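Outer membrane protein SusF (Bacteroides thetaiotaomicron, PDB 4FE9) binds starch at the outer surface of the cell through carbohydrate-binding modules, ahead of starch transport into the periplasm for degradation. Local coordinates at residues G25-T30 with S56-E61; V49-L54 with F88-A93; A66-T71 with N118-T123. All coordinates share one frame; numbering follows the deposited sequence.

Contact 1. Residues G25-T30 with S56-E61; sequences GQLTAT and STTAEE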
loop_
_atom_site.group_PDB
_atom_site.type_symbol
_atom_site.label_atom_id
_atom_site.label_comp_id
_atom_site.label_asym_id
_atom_site.label_seq_id
_atom_site.Cartn_x
_atom_site.Cartn_y
_atom_site.Cartn_z
ATOM N N GLY A 25 26.040 -39.258 15.169
ATOM C CA GLY A 25 27.494 -38.838 15.097
ATOM C C GLY A 25 27.687 -37.305 15.120
ATOM O O GLY A 25 28.752 -36.800 14.724
ATOM N N GLN A 26 26.704 -36.584 15.703
ATOM C CA GLN A 26 26.496 -35.154 15.428
ATOM C C GLN A 26 27.242 -34.198 16.429
ATOM O O GLN A 26 27.312 -34.463 17.643
ATOM C CB GLN A 26 25.006 -34.841 15.413
ATOM C CG GLN A 26 24.679 -33.568 16.111
ATOM C CD GLN A 26 23.232 -33.489 16.509
ATOM O OE1 GLN A 26 22.395 -34.223 15.983
ATOM N NE2 GLN A 26 22.917 -32.584 17.441
ATOM N N LEU A 27 27.803 -33.114 15.906
ATOM C CA LEU A 27 28.624 -32.215 16.726
ATOM C C LEU A 27 27.861 -30.967 17.108
ATOM O O LEU A 27 26.986 -30.521 16.371
ATOM C CB LEU A 27 29.899 -31.844 15.995
ATOM C CG LEU A 27 30.748 -33.015 15.466
ATOM C CD1 LEU A 27 32.085 -32.487 15.016
ATOM C CD2 LEU A 27 30.927 -34.119 16.532
ATOM N N THR A 28 28.144 -30.433 18.296
ATOM C CA THR A 28 27.504 -29.209 18.713
ATOM C C THR A 28 28.498 -28.071 18.933
ATOM O O THR A 28 29.690 -28.288 19.066
ATOM C CB THR A 28 26.574 -29.389 19.952
ATOM O OG1 THR A 28 27.320 -29.896 21.038
ATOM C CG2 THR A 28 25.424 -30.350 19.636
ATOM N N ALA A 29 28.005 -26.854 18.825
ATOM C CA ALA A 29 28.797 -25.683 19.205
ATOM C C ALA A 29 27.948 -24.789 20.078
ATOM O O ALA A 29 26.735 -24.738 19.913
ATOM C CB ALA A 29 29.256 -24.934 17.973
ATOM N N THR A 30 28.597 -24.020 20.934
ATOM C CA THR A 30 27.892 -23.039 21.737
ATOM C C THR A 30 28.459 -21.692 21.470
ATOM O O THR A 30 29.664 -21.505 21.509
ATOM C CB THR A 30 27.994 -23.351 23.243
ATOM O OG1 THR A 30 27.389 -24.620 23.489
ATOM C CG2 THR A 30 27.263 -22.272 24.076
ATOM N N SER A 56 32.426 -22.921 23.014
ATOM C CA SER A 56 32.812 -24.311 23.124
ATOM C C SER A 56 32.215 -25.109 21.984
ATOM O O SER A 56 31.270 -24.681 21.328
ATOM C CB SER A 56 32.341 -24.895 24.463
ATOM O OG SER A 56 30.924 -24.969 24.483
ATOM N N THR A 57 32.749 -26.287 21.789
ATOM C CA THR A 57 32.257 -27.196 20.774
ATOM C C THR A 57 32.558 -28.605 21.227
ATOM O O THR A 57 33.536 -28.820 21.929
ATOM C CB THR A 57 33.002 -26.954 19.447
ATOM O OG1 THR A 57 32.364 -27.691 18.397
ATOM C CG2 THR A 57 34.440 -27.374 19.560
ATOM N N THR A 58 31.784 -29.580 20.746
ATOM C CA THR A 58 32.152 -30.958 20.962
ATOM C C THR A 58 33.079 -31.508 19.897
ATOM O O THR A 58 33.453 -32.670 19.956
ATOM C CB THR A 58 30.938 -31.893 21.102
ATOM O OG1 THR A 58 30.215 -31.919 19.880
ATOM C CG2 THR A 58 30.002 -31.440 22.266
ATOM N N ALA A 59 33.570 -30.647 19.018
ATOM C CA ALA A 59 34.586 -31.068 18.031
ATOM C C ALA A 59 35.928 -31.298 18.713
ATOM O O ALA A 59 36.222 -30.695 19.741
ATOM C CB ALA A 59 34.724 -30.041 16.934
ATOM N N GLU A 60 36.721 -32.208 18.158
ATOM C CA GLU A 60 37.998 -32.591 18.758
ATOM C C GLU A 60 38.991 -31.428 18.778
ATOM O O GLU A 60 38.975 -30.547 17.888
ATOM C CB GLU A 60 38.590 -33.805 18.023
ATOM C CG GLU A 60 37.789 -35.092 18.263
ATOM C CD GLU A 60 38.424 -36.343 17.628
ATOM O OE1 GLU A 60 37.682 -37.125 16.988
ATOM O OE2 GLU A 60 39.621 -36.604 17.877
ATOM N N GLU A 61 39.859 -31.421 19.780
ATOM C CA GLU A 61 40.982 -30.499 19.797
ATOM C C GLU A 61 41.825 -30.660 18.508
ATOM O O GLU A 61 41.972 -31.773 17.976
ATOM C CB GLU A 61 41.852 -30.741 21.043
ATOM C CG GLU A 61 42.264 -29.460 21.751
ATOM C CD GLU A 61 41.209 -28.366 21.623
ATOM O OE1 GLU A 61 41.536 -27.285 21.083
ATOM O OE2 GLU A 61 40.031 -28.625 21.976
HETATM O O HOH W 1 28.253 -33.747 20.030
#

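Contact 2. Residues V49-L54 with F88-A93; sequences VEIAKL and FKVALA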
loop_
_atom_site.group_PDB
_atom_site.type_symbol
_atom_site.label_atom_id
_atom_site.label_comp_id
_atom_site.label_asym_id
_atom_site.label_seq_id
_atom_site.Cartn_x
_atom_site.Cartn_y
_atom_site.Cartn_z
ATOM N N VAL A 49 33.360 -4.131 15.514
ATOM C CA VAL A 49 32.805 -4.600 16.786
ATOM C C VAL A 49 32.797 -6.118 16.830
ATOM O O VAL A 49 32.649 -6.767 15.802
ATOM C CB VAL A 49 31.355 -4.095 16.979
ATOM C CG1 VAL A 49 31.360 -2.570 17.297
ATOM C CG2 VAL A 49 30.537 -4.358 15.728
ATOM N N GLU A 50 32.897 -6.670 18.036
ATOM C CA GLU A 50 32.791 -8.095 18.254
ATOM C C GLU A 50 31.394 -8.421 18.598
ATOM O O GLU A 50 30.919 -8.079 19.705
ATOM C CB GLU A 50 33.670 -8.496 19.433
ATOM C CG GLU A 50 34.915 -7.660 19.568
ATOM C CD GLU A 50 35.980 -8.306 20.491
ATOM O OE1 GLU A 50 35.611 -8.900 21.532
ATOM O OE2 GLU A 50 37.181 -8.160 20.207
ATOM N N ILE A 51 30.751 -9.235 17.768
ATOM C CA ILE A 51 29.330 -9.453 17.958
ATOM C C ILE A 51 28.965 -10.837 18.510
ATOM O O ILE A 51 27.845 -11.043 19.001
ATOM C CB ILE A 51 28.520 -9.107 16.701
ATOM C CG1 ILE A 51 28.911 -10.016 15.544
ATOM C CG2 ILE A 51 28.743 -7.652 16.321
ATOM C CD1 ILE A 51 27.981 -9.867 14.326
ATOM N N ALA A 52 29.907 -11.774 18.447
ATOM C CA ALA A 52 29.655 -13.113 18.901
ATOM C C ALA A 52 30.972 -13.855 19.137
ATOM O O ALA A 52 32.046 -13.397 18.715
ATOM C CB ALA A 52 28.757 -13.874 17.904
ATOM N N LYS A 53 30.898 -14.960 19.867
ATOM C CA LYS A 53 32.091 -15.745 20.194
ATOM C C LYS A 53 31.698 -17.212 20.206
ATOM O O LYS A 53 30.602 -17.543 20.617
ATOM C CB LYS A 53 32.632 -15.324 21.564
ATOM C CG LYS A 53 33.916 -16.020 21.999
ATOM C CD LYS A 53 34.352 -15.505 23.409
ATOM C CE LYS A 53 35.596 -16.254 23.940
ATOM N NZ LYS A 53 36.486 -16.647 22.834
ATOM N N LEU A 54 32.532 -18.070 19.606
ATOM C CA LEU A 54 32.393 -19.508 19.794
ATOM C C LEU A 54 33.019 -19.920 21.103
ATOM O O LEU A 54 34.205 -19.733 21.309
ATOM C CB LEU A 54 33.059 -20.290 18.641
ATOM C CG LEU A 54 33.115 -21.801 18.883
ATOM C CD1 LEU A 54 31.705 -22.350 18.910
ATOM C CD2 LEU A 54 33.925 -22.472 17.812
ATOM N N PHE A 88 33.872 -13.260 16.487
ATOM C CA PHE A 88 33.366 -12.781 15.196
ATOM C C PHE A 88 33.248 -11.270 15.174
ATOM O O PHE A 88 32.657 -10.654 16.091
ATOM C CB PHE A 88 32.012 -13.436 14.884
ATOM C CG PHE A 88 32.087 -14.924 14.780
ATOM C CD1 PHE A 88 32.358 -15.529 13.542
ATOM C CD2 PHE A 88 32.165 -15.705 15.923
ATOM C CE1 PHE A 88 32.594 -16.903 13.455
ATOM C CE2 PHE A 88 32.388 -17.085 15.842
ATOM C CZ PHE A 88 32.612 -17.678 14.606
ATOM N N LYS A 89 33.914 -10.660 14.199
ATOM C CA LYS A 89 33.987 -9.187 14.081
ATOM C C LYS A 89 33.315 -8.721 12.793
ATOM O O LYS A 89 33.451 -9.375 11.732
ATOM C CB LYS A 89 35.442 -8.747 14.054
ATOM C CG LYS A 89 36.195 -8.931 15.347
ATOM C CD LYS A 89 37.413 -8.030 15.350
ATOM C CE LYS A 89 38.497 -8.587 16.239
ATOM N NZ LYS A 89 39.414 -7.522 16.744
ATOM N N VAL A 90 32.661 -7.554 12.852
ATOM C CA VAL A 90 32.144 -6.911 11.670
ATOM C C VAL A 90 32.522 -5.434 11.714
ATOM O O VAL A 90 32.801 -4.889 12.790
ATOM C CB VAL A 90 30.593 -7.044 11.553
ATOM C CG1 VAL A 90 30.191 -8.520 11.331
ATOM C CG2 VAL A 90 29.896 -6.476 12.809
ATOM N N ALA A 91 32.511 -4.781 10.552
ATOM C CA ALA A 91 32.693 -3.331 10.500
ATOM C C ALA A 91 31.414 -2.661 11.016
ATOM O O ALA A 91 30.321 -3.010 10.601
ATOM C CB ALA A 91 33.006 -2.845 8.993
ATOM N N LEU A 92 31.565 -1.781 11.996
ATOM C CA LEU A 92 30.406 -1.127 12.602
ATOM C C LEU A 92 29.518 -0.454 11.545
ATOM O O LEU A 92 28.285 -0.554 11.585
ATOM C CB LEU A 92 30.858 -0.100 13.652
ATOM C CG LEU A 92 29.705 0.551 14.434
ATOM C CD1 LEU A 92 28.773 -0.493 14.988
ATOM C CD2 LEU A 92 30.217 1.428 15.547
ATOM N N ALA A 93 30.131 0.253 10.613
ATOM C CA ALA A 93 29.331 0.964 9.593
ATOM C C ALA A 93 28.450 -0.016 8.805
ATOM O O ALA A 93 27.327 0.313 8.441
ATOM C CB ALA A 93 30.237 1.738 8.658
#

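Contact 3. Residues A66-T71 with N118-T123; sequences AVNSLT and NASAVT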
loop_
_atom_site.group_PDB
_atom_site.type_symbol
_atom_site.label_atom_id
_atom_site.label_comp_id
_atom_site.label_asym_id
_atom_site.label_seq_id
_atom_site.Cartn_x
_atom_site.Cartn_y
_atom_site.Cartn_z
ATOM N N ALA A 66 35.453 -23.434 10.248
ATOM C CA ALA A 66 35.074 -22.684 9.047
ATOM C C ALA A 66 33.673 -22.178 9.202
ATOM O O ALA A 66 32.788 -22.915 9.649
ATOM C CB ALA A 66 35.169 -23.578 7.792
ATOM N N VAL A 67 33.418 -20.982 8.692
ATOM C CA VAL A 67 32.081 -20.404 8.808
ATOM C C VAL A 67 31.357 -20.482 7.507
ATOM O O VAL A 67 31.791 -19.896 6.535
ATOM C CB VAL A 67 32.115 -18.916 9.367
ATOM C CG1 VAL A 67 30.711 -18.383 9.569
ATOM C CG2 VAL A 67 32.845 -18.878 10.660
ATOM N N ASN A 68 30.326 -21.339 7.451
ATOM C CA ASN A 68 29.539 -21.573 6.220
ATOM C C ASN A 68 28.557 -20.438 5.975
ATOM O O ASN A 68 28.211 -20.145 4.843
ATOM C CB ASN A 68 28.719 -22.897 6.322
ATOM C CG ASN A 68 29.566 -24.065 6.674
ATOM O OD1 ASN A 68 30.674 -24.216 6.145
ATOM N ND2 ASN A 68 29.149 -24.813 7.695
ATOM N N SER A 69 28.011 -19.872 7.039
ATOM C CA SER A 69 27.194 -18.661 6.859
ATOM C C SER A 69 27.009 -17.920 8.162
ATOM O O SER A 69 27.164 -18.509 9.216
ATOM C CB SER A 69 25.845 -19.001 6.226
ATOM O OG SER A 69 25.008 -19.683 7.130
ATOM N N LEU A 70 26.999 -16.593 8.081
ATOM C CA LEU A 70 26.641 -15.766 9.235
ATOM C C LEU A 70 25.524 -14.836 8.833
ATOM O O LEU A 70 25.676 -14.043 7.910
ATOM C CB LEU A 70 27.848 -14.966 9.697
ATOM C CG LEU A 70 27.663 -14.084 10.939
ATOM C CD1 LEU A 70 28.969 -13.860 11.659
ATOM C CD2 LEU A 70 27.084 -12.770 10.522
ATOM N N THR A 71 24.352 -15.039 9.389
ATOM C CA THR A 71 23.220 -14.267 8.951
ATOM C C THR A 71 22.664 -13.402 10.081
ATOM O O THR A 71 22.923 -13.664 11.233
ATOM C CB THR A 71 22.117 -15.158 8.334
ATOM O OG1 THR A 71 21.460 -15.887 9.360
ATOM C CG2 THR A 71 22.691 -16.120 7.371
ATOM N N ASN A 118 26.451 -20.579 11.090
ATOM C CA ASN A 118 26.512 -21.979 10.682
ATOM C C ASN A 118 27.983 -22.314 10.437
ATOM O O ASN A 118 28.621 -21.737 9.524
ATOM C CB ASN A 118 25.670 -22.180 9.394
ATOM C CG ASN A 118 25.623 -23.624 8.930
ATOM O OD1 ASN A 118 26.637 -24.361 8.968
ATOM N ND2 ASN A 118 24.486 -24.014 8.401
ATOM N N ALA A 119 28.587 -23.054 11.369
ATOM C CA ALA A 119 29.999 -23.364 11.260
ATOM C C ALA A 119 30.247 -24.869 11.043
ATOM O O ALA A 119 29.387 -25.704 11.348
ATOM C CB ALA A 119 30.755 -22.871 12.511
ATOM N N SER A 120 31.461 -25.192 10.587
ATOM C CA SER A 120 31.933 -26.574 10.497
ATOM C C SER A 120 33.308 -26.712 11.098
ATOM O O SER A 120 34.086 -25.756 11.136
ATOM C CB SER A 120 31.963 -27.047 9.036
ATOM O OG SER A 120 30.652 -27.177 8.534
ATOM N N ALA A 121 33.608 -27.899 11.590
ATOM C CA ALA A 121 34.955 -28.216 12.065
ATOM C C ALA A 121 35.727 -28.795 10.883
ATOM O O ALA A 121 35.207 -29.616 10.168
ATOM C CB ALA A 121 34.876 -29.244 13.190
ATOM N N VAL A 122 36.982 -28.411 10.731
ATOM C CA VAL A 122 37.775 -28.862 9.612
ATOM C C VAL A 122 38.978 -29.735 10.080
ATOM O O VAL A 122 39.711 -29.361 10.988
ATOM C CB VAL A 122 38.247 -27.662 8.763
ATOM C CG1 VAL A 122 39.101 -28.133 7.584
ATOM C CG2 VAL A 122 37.002 -26.884 8.230
ATOM N N THR A 123 39.055 -30.953 9.562
ATOM C CA THR A 123 40.070 -31.926 10.002
ATOM C C THR A 123 41.387 -31.688 9.221
ATOM O O THR A 123 41.409 -30.915 8.276
ATOM C CB THR A 123 39.606 -33.364 9.685
ATOM O OG1 THR A 123 39.648 -33.561 8.268
ATOM C CG2 THR A 123 38.195 -33.599 10.173
#

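Contact 1. Residues G25-T30 with S56-E61
Ala29 and Thr57 face each other as an antiparallel non-hydrogen-bonded pair, their CA atoms 4.1 Å apart. Thr30 and Ser56 form the next pair, a hydrogen-bonded one. Thr30 N gives a bond of 2.8 Å to Ser56 O, while the return bond from Ser56 N to Thr30 O is weak. Beyond Thr57 the strand ends, and threonine hydroxyls join the backbone bonds.

Thr28 O is gripped twice. Thr57 OG1 donates to it at 2.8 Å and Thr58 N at 3.0 Å, from opposite faces of the carbonyl plane. The Thr57 hydroxyl can reach it because OG1 stands anti to the backbone N (chi1 -170°). The same OG1 accepts from Ala59 N, which makes an ST turn where the chain leaves the sheet. Thr58 OG1 replaces a backbone acceptor: Thr28 N points at it at 3.0 Å in a nearly straight bond (172°). A water joins this hydroxyl to Gln26 O. The Thr58 methyl CG2 lies against Thr28 OG1, 3.3 Å away. The one apolar touch between side chains here is Leu27 CD1 on Ala59 CB, at 4.1 Å.

The contact lies at the surface. Strand 27-33 also pairs with strand 128-141, through backbone bonds of Leu27 and Ala29 to Val132. Leu131 of that strand packs on Leu27, Ala29 and Thr57.

Contact 2. Residues V49-L54 with F88-A93
Val49 and Val90 form an antiparallel hydrogen-bonded pair, with a bond from Val49 N to Val90 O of 2.9 Å and one back from Val90 N to Val49 O. Ile51 N continues the ladder to Phe88 O. Phe88 N donates to Ala52 O at 2.9 Å. Glu50 and Lys89 make the non-hydrogen-bonded pair between, where the CA atom of each lies close to a carbonyl oxygen across the strands.

Apolar contacts fill the face that carries Val49 and Val90. Their CG2 methyls meet at 3.7 Å. The same methyl of Val90 touches Ile51 CG2 at 3.9 Å, the two side chains crossing at about a right angle. Val49 CG1, anti to the carbonyl carbon (chi1 -73°), is the branch that reaches Leu92 CD1, 4.0 Å away. Phe88 lies edge-on to the opposing backbone: its CE2 is 3.9 Å from Leu54 N, which is in the ring plane.

Opposite charges lie near each other on the other face. Glu50 and Lys89 run side by side, but OE2 and NZ stay 4.2 Å apart, too far for a salt bridge.

One apolar and one charged face are consistent with an Ig-like beta domain. Strand 27-33 borders strand 48-57, and its Phe31 touches Leu54 and Phe88. Ile115 of strand 111-122 touches Ile51, and Ile117 touches Ala52 and Phe88. Leu95 of helix 92-102 packs on Val49, Ile51 and Val90.

Contact 3. Residues A66-T71 with N118-T123
Asn118 O is gripped by two successive backbone N-H groups across the strands. Asn68 N reaches it at 2.7 Å, but the bond is bent. Ser69 N comes from 3.2 Å, in the carbonyl plane and on a lone pair. Asn118 N then donates to Ser69 O, which completes the pairing on this side of the irregularity. On the other side Ala66 and Ser120 exchange two bonds, each 2.8 Å between N of one and O of the other.

The side chain of Asn68 lies over the opposite strand. Its ND2 spends both hydrogens there. One goes to Asn118 OD1 at 2.9 Å in an almost straight bond (175°), the other to Ser120 OG, also at 2.9 Å. Both acceptors lie in the amide plane of Asn68, which fixes its rotation. Asn118 is turned otherwise: the two amide planes are 72° apart, and Asn68 ND2 sits above the plane of the Asn118 side-chain carbonyl. Asn118 CG stands anti to the backbone N (chi1 -177°), on the side of Asn68. Its OD1 has a second donor, Gln130 NE2 of strand 128-141. An alanine at Asn118 would probably cost Asn68 ND2 and Gln130 NE2 the acceptor they share, leaving the Asn68 amide held by Ser120 OG and freer to turn.

Ser69 OG rests on Asn118 CB, 3.4 Å away. At the far end, Ala66 CB meets Val122 CG2 at 3.8 Å.

The register slips by one residue between Val67 and Ser69. Asn68 and Ser69 thus both face Asn118, the hallmark of a classic beta bulge, here at the corner where strand 64-72 turns.

Contacts 1 and 2 share strand 48-57, which has strand 27-33 and strand 87-91 as neighbours. Their centres are 22 Å apart, bridged by Leu54 CD1, 3.7 Å from Ala29 CB. Contact 3 belongs to the pairing of strands 64-72 and 111-122. It lies about 12 Å from contact 1 and 16 Å from contact 2, centre to centre. Ala59 CB touches Ala121 CB at 3.8 Å, joining contact 3 to contact 1. The Phe88 ring reaches Val67 and Leu70, joining contact 3 to contact 2. All three lie within the N-terminal domain of SusF, away from the starch-binding pockets and the sodium site.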